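Local coordinates for protein peptidoglycan D,D-transpeptidase FtsI (Yersinia pestis, PDB 6SYN) that probably cross-links peptidoglycan strands in the periplasm as a class B penicillin-binding protein, a D,D-transpeptidase whose active site is acylated by beta-lactam antibiotics, at residues P256-E270 with F404-M416. Numbering follows the deposited sequence.
Sequences PMVVMTALQHGVVKE and FPEPLVRTVVHMM
The side chain of Val412 is a knob in the hole between Pro256, Val259, Met260 and Leu263 on helix 256-264. Its CG1, anti to the backbone N (chi1 174°), lies near Met260 CE and the Pro256 carbonyl oxygen, while CG2 meets Leu263 CD1 at 3.5 Å. Met260 CG lies 3.7 Å from Val412 CG2, the extended chain carries CE to Val409 CG1, and SD stands above the face of the Phe404 ring, a distant Met-aromatic contact 5.3 Å from the centroid. At the ring's edge, near its plane, Phe404 CE2 lies 3.7 Å from Met260 O. The Gln264 amide runs nearly parallel to this ring, the planes 15° apart, with NE2 3.7 Å from Phe404 CZ and OE1 beside Pro405 CD and Leu408 CD1. Beyond the helix end, Glu270 brings its carboxylate to Thr411, whose OG1 lies 3.1 Å from Glu270 OE2 and also near Pro407 O. The N-to-C directions of the helix segments are 136° apart, nearer antiparallel than parallel. Helix 255-264 follows Ser252 of the SxxK motif, and the Pro256 side chain is about 10 Å from the bound beta-lactam-derived ligand. Helix 370-381 packs on Pro256 and Met416 through Tyr377, helix 297-303 touches Val259 and Met415, and helix 319-327 meets Thr261.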
# COMPACT_ATOMS: atom_id res chain seq x y z
N PRO A 256 5.33 -13.66 14.37
CA PRO A 256 4.10 -14.36 14.77
C PRO A 256 3.92 -15.72 14.07
O PRO A 256 3.33 -16.59 14.69
CB PRO A 256 2.99 -13.37 14.40
CG PRO A 256 3.67 -12.03 14.51
CD PRO A 256 5.05 -12.28 13.95
N MET A 257 4.43 -15.89 12.85
CA MET A 257 4.37 -17.19 12.12
C MET A 257 5.47 -18.13 12.63
O MET A 257 5.26 -19.35 12.57
CB MET A 257 4.52 -16.99 10.61
CG MET A 257 3.42 -16.14 10.01
SD MET A 257 3.57 -16.00 8.22
CE MET A 257 4.86 -14.76 8.07
N VAL A 258 6.60 -17.60 13.12
CA VAL A 258 7.68 -18.45 13.71
C VAL A 258 7.14 -19.08 14.99
O VAL A 258 7.33 -20.30 15.18
CB VAL A 258 8.97 -17.66 13.99
CG1 VAL A 258 10.03 -18.57 14.60
CG2 VAL A 258 9.51 -16.97 12.74
N VAL A 259 6.50 -18.28 15.84
CA VAL A 259 5.89 -18.72 17.13
C VAL A 259 4.84 -19.79 16.82
O VAL A 259 4.81 -20.80 17.53
CB VAL A 259 5.31 -17.53 17.91
CG1 VAL A 259 4.45 -17.97 19.08
CG2 VAL A 259 6.42 -16.60 18.39
N MET A 260 4.02 -19.58 15.79
CA MET A 260 2.95 -20.53 15.38
C MET A 260 3.57 -21.88 15.01
O MET A 260 3.13 -22.90 15.56
CB MET A 260 2.14 -19.97 14.20
CG MET A 260 1.15 -18.89 14.61
SD MET A 260 0.47 -17.96 13.21
CE MET A 260 -0.50 -16.73 14.09
N THR A 261 4.58 -21.88 14.13
CA THR A 261 5.26 -23.11 13.66
C THR A 261 5.81 -23.88 14.86
O THR A 261 5.55 -25.09 14.96
CB THR A 261 6.36 -22.77 12.64
OG1 THR A 261 5.79 -21.91 11.65
CG2 THR A 261 6.94 -23.99 11.96
N ALA A 262 6.54 -23.20 15.75
CA ALA A 262 7.25 -23.79 16.91
C ALA A 262 6.25 -24.44 17.87
O ALA A 262 6.56 -25.51 18.41
CB ALA A 262 8.09 -22.74 17.59
N LEU A 263 5.09 -23.80 18.09
CA LEU A 263 3.99 -24.36 18.91
C LEU A 263 3.49 -25.68 18.27
O LEU A 263 3.46 -26.69 18.99
CB LEU A 263 2.86 -23.33 19.03
CG LEU A 263 3.18 -22.12 19.91
CD1 LEU A 263 2.10 -21.05 19.80
CD2 LEU A 263 3.35 -22.53 21.36
N GLN A 264 3.17 -25.67 16.97
CA GLN A 264 2.66 -26.86 16.24
C GLN A 264 3.69 -27.99 16.27
O GLN A 264 3.27 -29.15 16.44
CB GLN A 264 2.34 -26.53 14.78
CG GLN A 264 1.80 -27.73 14.01
CD GLN A 264 0.84 -27.30 12.92
OE1 GLN A 264 -0.38 -27.29 13.11
NE2 GLN A 264 1.39 -26.94 11.78
N HIS A 265 4.97 -27.68 16.09
CA HIS A 265 6.09 -28.66 16.05
C HIS A 265 6.44 -29.14 17.46
O HIS A 265 7.36 -29.97 17.58
CB HIS A 265 7.31 -28.05 15.34
CG HIS A 265 7.24 -28.09 13.85
ND1 HIS A 265 8.16 -28.78 13.09
CD2 HIS A 265 6.38 -27.53 12.98
CE1 HIS A 265 7.87 -28.64 11.81
NE2 HIS A 265 6.78 -27.87 11.72
N GLY A 266 5.75 -28.63 18.49
CA GLY A 266 5.95 -29.02 19.90
C GLY A 266 7.33 -28.65 20.41
O GLY A 266 7.77 -29.23 21.42
N VAL A 267 8.00 -27.70 19.74
CA VAL A 267 9.36 -27.21 20.11
C VAL A 267 9.27 -26.45 21.44
O VAL A 267 10.23 -26.53 22.24
CB VAL A 267 9.93 -26.34 18.97
CG1 VAL A 267 11.03 -25.40 19.43
CG2 VAL A 267 10.40 -27.19 17.81
N VAL A 268 8.15 -25.75 21.66
CA VAL A 268 7.87 -24.93 22.88
C VAL A 268 6.38 -25.09 23.23
O VAL A 268 5.64 -25.71 22.44
CB VAL A 268 8.22 -23.44 22.68
CG1 VAL A 268 9.71 -23.19 22.76
CG2 VAL A 268 7.65 -22.89 21.38
N LYS A 269 6.00 -24.53 24.38
CA LYS A 269 4.60 -24.40 24.85
C LYS A 269 4.36 -22.93 25.24
O LYS A 269 5.36 -22.25 25.55
CB LYS A 269 4.38 -25.40 26.00
CG LYS A 269 5.01 -26.77 25.77
CD LYS A 269 4.47 -27.89 26.62
CE LYS A 269 3.09 -28.36 26.20
NZ LYS A 269 2.03 -27.71 26.99
N GLU A 270 3.11 -22.46 25.22
CA GLU A 270 2.75 -21.03 25.44
C GLU A 270 3.66 -20.39 26.49
O GLU A 270 4.20 -19.29 26.23
CB GLU A 270 1.35 -20.86 26.00
CG GLU A 270 0.23 -21.17 25.03
CD GLU A 270 -1.12 -21.31 25.73
OE1 GLU A 270 -1.12 -21.65 26.93
OE2 GLU A 270 -2.15 -21.06 25.07
N PHE A 404 -3.76 -23.11 9.48
CA PHE A 404 -3.44 -23.42 10.90
C PHE A 404 -4.73 -23.61 11.69
O PHE A 404 -5.72 -22.92 11.44
CB PHE A 404 -2.57 -22.33 11.53
CG PHE A 404 -1.09 -22.64 11.49
CD1 PHE A 404 -0.40 -22.65 10.29
CD2 PHE A 404 -0.40 -22.93 12.65
CE1 PHE A 404 0.96 -22.95 10.26
CE2 PHE A 404 0.96 -23.22 12.62
CZ PHE A 404 1.63 -23.23 11.43
N PRO A 405 -4.74 -24.53 12.68
CA PRO A 405 -5.90 -24.73 13.55
C PRO A 405 -6.23 -23.48 14.39
O PRO A 405 -5.31 -22.88 14.92
CB PRO A 405 -5.49 -25.89 14.47
CG PRO A 405 -4.28 -26.53 13.80
CD PRO A 405 -3.62 -25.41 13.04
N GLU A 406 -7.52 -23.15 14.52
CA GLU A 406 -8.01 -21.86 15.07
C GLU A 406 -7.40 -21.56 16.44
O GLU A 406 -6.94 -20.45 16.67
CB GLU A 406 -9.54 -21.86 15.14
CG GLU A 406 -10.12 -20.73 15.97
CD GLU A 406 -11.64 -20.70 16.00
OE1 GLU A 406 -12.21 -19.60 15.83
OE2 GLU A 406 -12.24 -21.77 16.22
N PRO A 407 -7.38 -22.51 17.42
CA PRO A 407 -6.96 -22.19 18.79
C PRO A 407 -5.46 -21.92 18.90
O PRO A 407 -5.05 -21.16 19.78
CB PRO A 407 -7.37 -23.42 19.62
CG PRO A 407 -8.17 -24.31 18.67
CD PRO A 407 -7.73 -23.93 17.27
N LEU A 408 -4.68 -22.53 18.01
CA LEU A 408 -3.22 -22.31 17.82
C LEU A 408 -2.97 -20.84 17.45
O LEU A 408 -2.09 -20.22 18.08
CB LEU A 408 -2.71 -23.26 16.73
CG LEU A 408 -1.21 -23.54 16.73
CD1 LEU A 408 -0.90 -24.85 16.03
CD2 LEU A 408 -0.44 -22.39 16.09
N VAL A 409 -3.74 -20.31 16.49
CA VAL A 409 -3.58 -18.92 15.95
C VAL A 409 -4.08 -17.92 17.01
O VAL A 409 -3.43 -16.85 17.16
CB VAL A 409 -4.31 -18.75 14.60
CG1 VAL A 409 -4.20 -17.33 14.06
CG2 VAL A 409 -3.83 -19.74 13.55
N ARG A 410 -5.18 -18.24 17.71
CA ARG A 410 -5.85 -17.34 18.68
C ARG A 410 -4.91 -17.09 19.86
O ARG A 410 -4.82 -15.92 20.29
CB ARG A 410 -7.20 -17.92 19.13
CG ARG A 410 -7.93 -17.08 20.16
CD ARG A 410 -9.40 -17.43 20.32
NE ARG A 410 -10.22 -16.80 19.28
CZ ARG A 410 -11.03 -17.42 18.43
NH1 ARG A 410 -11.18 -18.74 18.47
NH2 ARG A 410 -11.70 -16.72 17.53
N THR A 411 -4.23 -18.14 20.32
CA THR A 411 -3.19 -18.08 21.39
C THR A 411 -2.09 -17.09 20.97
O THR A 411 -1.67 -16.30 21.83
CB THR A 411 -2.61 -19.47 21.70
OG1 THR A 411 -3.58 -20.18 22.46
CG2 THR A 411 -1.32 -19.42 22.48
N VAL A 412 -1.65 -17.14 19.71
CA VAL A 412 -0.55 -16.27 19.19
C VAL A 412 -1.10 -14.86 18.96
O VAL A 412 -0.37 -13.89 19.23
CB VAL A 412 0.10 -16.84 17.93
CG1 VAL A 412 1.12 -15.88 17.32
CG2 VAL A 412 0.76 -18.18 18.22
N VAL A 413 -2.34 -14.73 18.47
CA VAL A 413 -3.02 -13.41 18.39
C VAL A 413 -3.05 -12.82 19.81
O VAL A 413 -2.66 -11.65 19.96
CB VAL A 413 -4.41 -13.49 17.74
CG1 VAL A 413 -5.15 -12.16 17.83
CG2 VAL A 413 -4.34 -13.93 16.28
N HIS A 414 -3.44 -13.61 20.82
CA HIS A 414 -3.49 -13.14 22.23
C HIS A 414 -2.09 -12.70 22.68
O HIS A 414 -2.01 -11.65 23.35
CB HIS A 414 -4.10 -14.17 23.19
CG HIS A 414 -4.11 -13.67 24.60
ND1 HIS A 414 -3.12 -13.99 25.51
CD2 HIS A 414 -4.95 -12.82 25.24
CE1 HIS A 414 -3.36 -13.38 26.65
NE2 HIS A 414 -4.47 -12.66 26.52
N MET A 415 -1.04 -13.45 22.33
CA MET A 415 0.38 -13.08 22.58
C MET A 415 0.69 -11.72 21.95
O MET A 415 1.44 -10.93 22.57
CB MET A 415 1.35 -14.11 21.98
CG MET A 415 1.58 -15.31 22.88
SD MET A 415 2.50 -16.60 22.01
CE MET A 415 2.41 -17.92 23.21
N MET A 416 0.15 -11.44 20.76
CA MET A 416 0.45 -10.21 19.97
C MET A 416 -0.17 -8.97 20.63
O MET A 416 0.24 -7.86 20.25
CB MET A 416 -0.04 -10.36 18.53
CG MET A 416 0.87 -11.22 17.68
SD MET A 416 0.01 -11.98 16.28
CE MET A 416 -0.21 -10.57 15.20